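Local coordinates for protein possible prolidase (Bifidobacterium longum NCC2705, PDB 2P9B) that probably works as a metal-dependent amidohydrolase of the TIM-barrel type, hydrolysing non-peptide carbon-nitrogen bonds in a substrate not yet established, at residues A[140-146]-A[159-164]; A[209-215]-A[247-251]. All coordinates share one frame; numbering follows the deposited sequence.

Overall arrangement
The two contacts sit in different parts of a TIM-barrel amidohydrolase. Contact 1 (140-146 with 159-164) lies within a beta-alpha-beta unit, where the helix is pressed onto the next strand. Contact 2 (209-215 with 247-251) joins the segments that follow strands 202-205 and 243-247, neighbours in a parallel sheet. In this family the active site sits at the carboxyl ends of the barrel strands, and the side chain of V210 in contact 2 comes near, without touching, a possible, vacant metal site. The centres of contact 1 and contact 2 are 27 Å apart. Contact 1 and contact 2 do not touch, their nearest atoms being about 14 Å apart. The first is mostly apolar and buried; the second is polar and only partly buried.

Contact 1: A[140-146]-A[159-164]; sequences YEVVTLR and ILASGP
Y140, V143 and R146 lie nearest G163, A161 and I159 in turn, so the segments run in opposite directions, the first turns of helix 141-150 against the end of strand 158-160 and the loop beyond it, with CA atoms 5.3 Å apart at Y140 and G163. No hydrogen bond crosses between the segments; the helix is seated by apolar branches. V142 carries the middle: with CG1 anti to its backbone N (chi1 -175°), that methyl drops between A161 and I159, 3.6 Å from A161 CB and 3.7 Å from I159 CG2. The other arm of I159 reaches further along the helix, where its CD1 lies 4.0 Å from L145 CD2, the two side chains crossing at about a right angle. V143 brings CG2 to the same A161 methyl. R146 uses its aliphatic part here, CD resting 3.2 Å from I159 O, before a bend at chi3 (72°) turns the guanidinium toward G198 and N200, both of which bind its NH1. At the other end the Y140 ring leans obliquely on the loop, CE1 being 3.6 Å from P164 CD, and its hydroxyl is hydrogen-bonded to N194. G163 adopts a positive phi of 72°, and a side chain there would run into this ring. Replacing Y140 with an alanine would probably leave P164 uncovered on this flank and N194 without its hydroxyl partner. The contact is a worked case of the helix-on-strand half of a beta-alpha-beta unit: methyl groups fill the buried middle, while polar ends are satisfied outside it. N200 shows this division plainly, since its OD1 receives both A161 N and R146 NH1 and so ties the end of the strand and the helix together.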
ATOM      1  N   TYR A 140      -3.036 -15.979  11.242  1.00 14.42           N
ATOM      2  CA  TYR A 140      -4.132 -15.028  11.330  1.00 14.48           C
ATOM      3  C   TYR A 140      -3.908 -13.964  12.402  1.00 14.19           C
ATOM      4  O   TYR A 140      -4.856 -13.359  12.916  1.00 14.02           O
ATOM      5  CB  TYR A 140      -5.441 -15.792  11.539  1.00 14.94           C
ATOM      6  CG  TYR A 140      -5.736 -16.677  10.350  1.00 15.45           C
ATOM      7  CD1 TYR A 140      -5.945 -16.121   9.088  1.00 15.10           C
ATOM      8  CD2 TYR A 140      -5.716 -18.069  10.461  1.00 18.45           C
ATOM      9  CE1 TYR A 140      -6.118 -16.923   7.959  1.00 16.03           C
ATOM     10  CE2 TYR A 140      -5.890 -18.884   9.333  1.00 17.35           C
ATOM     11  CZ  TYR A 140      -6.089 -18.302   8.088  1.00 16.75           C
ATOM     12  OH  TYR A 140      -6.246 -19.091   6.969  1.00 16.48           O
ATOM     13  N   GLU A 141      -2.631 -13.711  12.696  1.00 14.14           N
ATOM     14  CA  GLU A 141      -2.241 -12.720  13.693  1.00 14.51           C
ATOM     15  C   GLU A 141      -2.566 -11.289  13.271  1.00 12.82           C
ATOM     16  O   GLU A 141      -2.776 -10.421  14.123  1.00 13.32           O
ATOM     17  CB  GLU A 141      -0.740 -12.835  14.007  1.00 15.53           C
ATOM     18  CG  GLU A 141       0.226 -12.451  12.876  1.00 16.12           C
ATOM     19  CD  GLU A 141       0.287 -13.470  11.745  1.00 18.40           C
ATOM     20  OE1 GLU A 141      -0.171 -14.616  11.937  1.00 19.74           O
ATOM     21  OE2 GLU A 141       0.810 -13.129  10.666  1.00 19.37           O
ATOM     22  N   VAL A 142      -2.591 -11.028  11.966  1.00 12.53           N
ATOM     23  CA  VAL A 142      -2.913  -9.679  11.504  1.00 11.58           C
ATOM     24  C   VAL A 142      -4.423  -9.485  11.585  1.00 11.97           C
ATOM     25  O   VAL A 142      -4.901  -8.387  11.862  1.00 12.77           O
ATOM     26  CB  VAL A 142      -2.417  -9.423  10.061  1.00 12.23           C
ATOM     27  CG1 VAL A 142      -2.666  -7.967   9.674  1.00 11.78           C
ATOM     28  CG2 VAL A 142      -0.925  -9.719   9.975  1.00 12.46           C
ATOM     29  N   VAL A 143      -5.179 -10.552  11.354  1.00 12.94           N
ATOM     30  CA  VAL A 143      -6.628 -10.453  11.458  1.00 12.35           C
ATOM     31  C   VAL A 143      -6.932 -10.050  12.900  1.00 12.68           C
ATOM     32  O   VAL A 143      -7.748  -9.174  13.161  1.00 13.08           O
ATOM     33  CB  VAL A 143      -7.314 -11.802  11.153  1.00 12.56           C
ATOM     34  CG1 VAL A 143      -8.792 -11.739  11.530  1.00 13.24           C
ATOM     35  CG2 VAL A 143      -7.177 -12.123   9.672  1.00 12.13           C
ATOM     36  N   THR A 144      -6.251 -10.698  13.835  1.00 13.82           N
ATOM     37  CA  THR A 144      -6.438 -10.406  15.245  1.00 13.67           C
ATOM     38  C   THR A 144      -6.126  -8.946  15.551  1.00 13.91           C
ATOM     39  O   THR A 144      -6.915  -8.264  16.209  1.00 14.86           O
ATOM     40  CB  THR A 144      -5.548 -11.317  16.096  1.00 15.33           C
ATOM     41  OG1 THR A 144      -5.937 -12.677  15.877  1.00 17.12           O
ATOM     42  CG2 THR A 144      -5.683 -10.982  17.570  1.00 17.37           C
ATOM     43  N   LEU A 145      -4.981  -8.473  15.068  1.00 13.31           N
ATOM     44  CA  LEU A 145      -4.558  -7.090  15.284  1.00 12.01           C
ATOM     45  C   LEU A 145      -5.560  -6.110  14.673  1.00 12.02           C
ATOM     46  O   LEU A 145      -5.953  -5.127  15.303  1.00 12.91           O
ATOM     47  CB  LEU A 145      -3.169  -6.863  14.674  1.00 12.32           C
ATOM     48  CG  LEU A 145      -2.613  -5.436  14.752  1.00 12.12           C
ATOM     49  CD1 LEU A 145      -2.451  -5.026  16.204  1.00 13.92           C
ATOM     50  CD2 LEU A 145      -1.271  -5.368  14.022  1.00 12.70           C
ATOM     51  N   ARG A 146      -5.973  -6.384  13.441  1.00 11.41           N
ATOM     52  CA  ARG A 146      -6.943  -5.538  12.760  1.00 11.57           C
ATOM     53  C   ARG A 146      -8.220  -5.414  13.588  1.00 12.05           C
ATOM     54  O   ARG A 146      -8.769  -4.323  13.744  1.00 13.66           O
ATOM     55  CB  ARG A 146      -7.294  -6.130  11.394  1.00 11.72           C
ATOM     56  CG  ARG A 146      -8.390  -5.381  10.648  1.00 11.47           C
ATOM     57  CD  ARG A 146      -9.030  -6.286   9.606  1.00 13.46           C
ATOM     58  NE  ARG A 146      -9.867  -7.306  10.244  1.00 12.12           N
ATOM     59  CZ  ARG A 146     -10.217  -8.457   9.679  1.00 12.32           C
ATOM     60  NH1 ARG A 146      -9.799  -8.762   8.454  1.00 12.21           N
ATOM     61  NH2 ARG A 146     -11.002  -9.300  10.335  1.00 12.86           N
ATOM     62  N   ILE A 159      -6.324  -1.683   8.670  1.00 10.56           N
ATOM     63  CA  ILE A 159      -5.678  -2.822   8.032  1.00 10.66           C
ATOM     64  C   ILE A 159      -6.542  -3.770   7.210  1.00  9.94           C
ATOM     65  O   ILE A 159      -7.617  -4.189   7.647  1.00 12.48           O
ATOM     66  CB  ILE A 159      -4.955  -3.712   9.096  1.00 10.10           C
ATOM     67  CG1 ILE A 159      -3.906  -2.897   9.851  1.00 10.15           C
ATOM     68  CG2 ILE A 159      -4.306  -4.923   8.422  1.00 13.22           C
ATOM     69  CD1 ILE A 159      -3.248  -3.677  10.997  1.00 12.58           C
ATOM     70  N   LEU A 160      -6.077  -4.078   6.002  1.00 10.67           N
ATOM     71  CA  LEU A 160      -6.734  -5.077   5.170  1.00 10.08           C
ATOM     72  C   LEU A 160      -5.763  -6.242   5.323  1.00 11.68           C
ATOM     73  O   LEU A 160      -4.647  -6.195   4.807  1.00 11.69           O
ATOM     74  CB  LEU A 160      -6.817  -4.651   3.707  1.00 11.34           C
ATOM     75  CG  LEU A 160      -8.035  -3.814   3.320  1.00 12.14           C
ATOM     76  CD1 LEU A 160      -7.906  -2.404   3.876  1.00 15.74           C
ATOM     77  CD2 LEU A 160      -8.146  -3.791   1.805  1.00 13.96           C
ATOM     78  N   ALA A 161      -6.183  -7.266   6.058  1.00 10.65           N
ATOM     79  CA  ALA A 161      -5.346  -8.436   6.319  1.00 10.85           C
ATOM     80  C   ALA A 161      -5.627  -9.566   5.339  1.00 10.15           C
ATOM     81  O   ALA A 161      -6.772  -9.947   5.132  1.00 11.67           O
ATOM     82  CB  ALA A 161      -5.572  -8.924   7.753  1.00 10.19           C
ATOM     83  N   SER A 162      -4.562 -10.109   4.759  1.00 10.19           N
ATOM     84  CA  SER A 162      -4.678 -11.176   3.777  1.00  9.94           C
ATOM     85  C   SER A 162      -4.582 -12.585   4.340  1.00 10.96           C
ATOM     86  O   SER A 162      -4.972 -13.542   3.672  1.00 12.24           O
ATOM     87  CB  SER A 162      -3.564 -11.030   2.748  1.00 10.48           C
ATOM     88  OG  SER A 162      -2.317 -11.330   3.361  1.00 13.05           O
ATOM     89  N   GLY A 163      -4.065 -12.724   5.555  1.00 11.44           N
ATOM     90  CA  GLY A 163      -3.871 -14.064   6.079  1.00 11.73           C
ATOM     91  C   GLY A 163      -2.705 -14.615   5.269  1.00 13.50           C
ATOM     92  O   GLY A 163      -2.031 -13.847   4.575  1.00 12.32           O
ATOM     93  N   PRO A 164      -2.422 -15.924   5.325  1.00 13.27           N
ATOM     94  CA  PRO A 164      -1.292 -16.424   4.530  1.00 13.71           C
ATOM     95  C   PRO A 164      -1.544 -16.348   3.028  1.00 13.62           C
ATOM     96  O   PRO A 164      -2.673 -16.508   2.571  1.00 13.68           O
ATOM     97  CB  PRO A 164      -1.121 -17.863   5.027  1.00 16.78           C
ATOM     98  CG  PRO A 164      -2.467 -18.214   5.590  1.00 18.56           C
ATOM     99  CD  PRO A 164      -2.924 -16.952   6.250  1.00 15.05           C
TER

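Contact 2: A[209-215]-A[247-251]; sequences GVTDAQE and AQSPE
Q248 supplies the largest surface to this contact, its side chain directed at the loop 209-215 just where strand 243-247 has ended. CG occupies the crowded position between backbone N and carbonyl carbon (chi1 38°), and the chain bends again at chi2, so that CG comes 3.6 Å from G209 O and the amide is folded in among the backbone of G209, D212 and A213. G209 to D212 form a type I beta turn, closed by D212 N on G209 O and braced by D212 OD2, which accepts G209 N at 2.7 Å through its anti lone pair. The backbone of Q248 is gripped as well. Its N is hydrogen-bonded to T207 OG1, and its O receives Q214 NE2 at 2.8 Å, a nearly straight bond (168°) whose acceptor lies almost in the Q214 amide plane, although the donor is tilted 16° from the carbonyl plane. Next, S249 stands at the N-cap of helix 250-259, its OG accepting G252 N. Its CB lies 3.8 Å from Q214 CB, and a water joins the segments by accepting E215 N at 2.9 Å and lying 3.2 Å from S249 OG. Beyond P250, E251 turns its CB toward E215 O at 3.8 Å, while its carboxylate leads off to a salt bridge with R255. The modelled chain breaks off soon after E215, which is consistent with a mobile loop. The segments that follow two neighbouring strands are here joined mainly by side chains reaching backbone groups of the facing segment: the Q214 amide pins one carbonyl, a water links the backbone N of E215 to S249 OG, and the serine that caps the helix serves both that cap and the water.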
ATOM      1  N   GLY A 209       9.442 -15.030  -7.568  1.00 24.78           N
ATOM      2  CA  GLY A 209       9.809 -13.667  -7.214  1.00 25.92           C
ATOM      3  C   GLY A 209      10.726 -12.924  -8.174  1.00 26.03           C
ATOM      4  O   GLY A 209      11.029 -13.406  -9.265  1.00 25.76           O
ATOM      5  N   VAL A 210      11.168 -11.742  -7.751  1.00 26.17           N
ATOM      6  CA  VAL A 210      12.051 -10.893  -8.551  1.00 26.61           C
ATOM      7  C   VAL A 210      13.359 -11.571  -8.956  1.00 26.31           C
ATOM      8  O   VAL A 210      13.894 -11.307 -10.034  1.00 25.19           O
ATOM      9  CB  VAL A 210      12.399  -9.586  -7.794  1.00 27.82           C
ATOM     10  CG1 VAL A 210      13.444  -8.792  -8.567  1.00 29.04           C
ATOM     11  CG2 VAL A 210      11.144  -8.746  -7.603  1.00 28.59           C
ATOM     12  N   THR A 211      13.878 -12.443  -8.098  1.00 25.48           N
ATOM     13  CA  THR A 211      15.129 -13.135  -8.391  1.00 24.91           C
ATOM     14  C   THR A 211      14.922 -14.420  -9.185  1.00 24.52           C
ATOM     15  O   THR A 211      15.871 -15.168  -9.422  1.00 24.00           O
ATOM     16  CB  THR A 211      15.891 -13.475  -7.096  1.00 25.99           C
ATOM     17  OG1 THR A 211      15.072 -14.301  -6.263  1.00 25.91           O
ATOM     18  CG2 THR A 211      16.255 -12.199  -6.346  1.00 26.09           C
ATOM     19  N   ASP A 212      13.684 -14.670  -9.601  1.00 23.55           N
ATOM     20  CA  ASP A 212      13.369 -15.865 -10.373  1.00 24.29           C
ATOM     21  C   ASP A 212      13.199 -15.543 -11.853  1.00 23.04           C
ATOM     22  O   ASP A 212      13.007 -14.389 -12.236  1.00 21.84           O
ATOM     23  CB  ASP A 212      12.087 -16.527  -9.853  1.00 26.69           C
ATOM     24  CG  ASP A 212      12.250 -17.109  -8.461  1.00 30.69           C
ATOM     25  OD1 ASP A 212      13.243 -17.832  -8.230  1.00 32.11           O
ATOM     26  OD2 ASP A 212      11.378 -16.854  -7.603  1.00 31.47           O
ATOM     27  N   ALA A 213      13.272 -16.576 -12.681  1.00 22.32           N
ATOM     28  CA  ALA A 213      13.124 -16.404 -14.117  1.00 22.02           C
ATOM     29  C   ALA A 213      11.686 -16.033 -14.448  1.00 21.94           C
ATOM     30  O   ALA A 213      10.770 -16.307 -13.674  1.00 21.14           O
ATOM     31  CB  ALA A 213      13.503 -17.686 -14.836  1.00 22.65           C
ATOM     32  N   GLN A 214      11.502 -15.389 -15.594  1.00 21.40           N
ATOM     33  CA  GLN A 214      10.174 -15.024 -16.052  1.00 21.96           C
ATOM     34  C   GLN A 214       9.739 -16.228 -16.867  1.00 23.14           C
ATOM     35  O   GLN A 214      10.247 -16.473 -17.959  1.00 21.81           O
ATOM     36  CB  GLN A 214      10.232 -13.764 -16.909  1.00 21.96           C
ATOM     37  CG  GLN A 214      10.699 -12.554 -16.126  1.00 21.06           C
ATOM     38  CD  GLN A 214      10.764 -11.297 -16.962  1.00 23.71           C
ATOM     39  OE1 GLN A 214      11.516 -11.220 -17.936  1.00 22.61           O
ATOM     40  NE2 GLN A 214       9.973 -10.298 -16.587  1.00 21.56           N
ATOM     41  N   GLU A 215       8.807 -16.990 -16.309  1.00 24.25           N
ATOM     42  CA  GLU A 215       8.329 -18.208 -16.940  1.00 26.19           C
ATOM     43  C   GLU A 215       7.265 -18.061 -18.019  1.00 26.42           C
ATOM     44  O   GLU A 215       6.564 -17.050 -18.108  1.00 24.71           O
ATOM     45  CB  GLU A 215       7.820 -19.166 -15.857  1.00 27.67           C
ATOM     46  CG  GLU A 215       8.913 -19.833 -15.037  1.00 33.36           C
ATOM     47  CD  GLU A 215       9.689 -20.862 -15.835  1.00 36.58           C
ATOM     48  OE1 GLU A 215       9.052 -21.754 -16.431  1.00 40.50           O
ATOM     49  OE2 GLU A 215      10.935 -20.786 -15.865  1.00 39.75           O
ATOM     50  N   ALA A 247       2.987 -11.056  -9.694  1.00 15.02           N
ATOM     51  CA  ALA A 247       3.382 -11.591 -10.992  1.00 15.70           C
ATOM     52  C   ALA A 247       4.472 -10.709 -11.581  1.00 16.91           C
ATOM     53  O   ALA A 247       4.323  -9.489 -11.631  1.00 16.70           O
ATOM     54  CB  ALA A 247       2.179 -11.633 -11.923  1.00 15.85           C
ATOM     55  N   GLN A 248       5.567 -11.328 -12.012  1.00 17.03           N
ATOM     56  CA  GLN A 248       6.680 -10.587 -12.598  1.00 17.06           C
ATOM     57  C   GLN A 248       6.993 -10.994 -14.040  1.00 17.99           C
ATOM     58  O   GLN A 248       8.131 -10.889 -14.498  1.00 18.97           O
ATOM     59  CB  GLN A 248       7.941 -10.716 -11.723  1.00 17.85           C
ATOM     60  CG  GLN A 248       8.182 -12.080 -11.065  1.00 18.00           C
ATOM     61  CD  GLN A 248       8.534 -13.186 -12.053  1.00 18.97           C
ATOM     62  OE1 GLN A 248       9.639 -13.742 -12.021  1.00 19.95           O
ATOM     63  NE2 GLN A 248       7.595 -13.518 -12.921  1.00 16.66           N
ATOM     64  N   SER A 249       5.966 -11.444 -14.753  1.00 17.53           N
ATOM     65  CA  SER A 249       6.119 -11.854 -16.143  1.00 17.86           C
ATOM     66  C   SER A 249       4.806 -11.609 -16.867  1.00 16.94           C
ATOM     67  O   SER A 249       3.737 -11.692 -16.270  1.00 15.80           O
ATOM     68  CB  SER A 249       6.468 -13.340 -16.233  1.00 18.91           C
ATOM     69  OG  SER A 249       5.360 -14.146 -15.857  1.00 21.25           O
ATOM     70  N   PRO A 250       4.869 -11.304 -18.167  1.00 16.51           N
ATOM     71  CA  PRO A 250       3.642 -11.057 -18.931  1.00 16.42           C
ATOM     72  C   PRO A 250       2.656 -12.225 -18.866  1.00 16.10           C
ATOM     73  O   PRO A 250       1.447 -12.017 -18.806  1.00 15.63           O
ATOM     74  CB  PRO A 250       4.159 -10.817 -20.346  1.00 17.09           C
ATOM     75  CG  PRO A 250       5.494 -10.194 -20.107  1.00 17.76           C
ATOM     76  CD  PRO A 250       6.063 -11.041 -18.989  1.00 17.71           C
ATOM     77  N   GLU A 251       3.163 -13.452 -18.893  1.00 15.64           N
ATOM     78  CA  GLU A 251       2.277 -14.605 -18.829  1.00 15.86           C
ATOM     79  C   GLU A 251       1.557 -14.643 -17.484  1.00 15.61           C
ATOM     80  O   GLU A 251       0.361 -14.931 -17.422  1.00 15.05           O
ATOM     81  CB  GLU A 251       3.059 -15.902 -19.034  1.00 17.70           C
ATOM     82  CG  GLU A 251       2.189 -17.153 -19.053  1.00 18.38           C
ATOM     83  CD  GLU A 251       1.035 -17.066 -20.048  1.00 19.22           C
ATOM     84  OE1 GLU A 251       1.184 -16.394 -21.089  1.00 19.25           O
ATOM     85  OE2 GLU A 251      -0.017 -17.690 -19.798  1.00 20.13           O
TER
HETATM   86  O   HOH W   1       7.296 -15.897 -14.030  1.00 17.81           O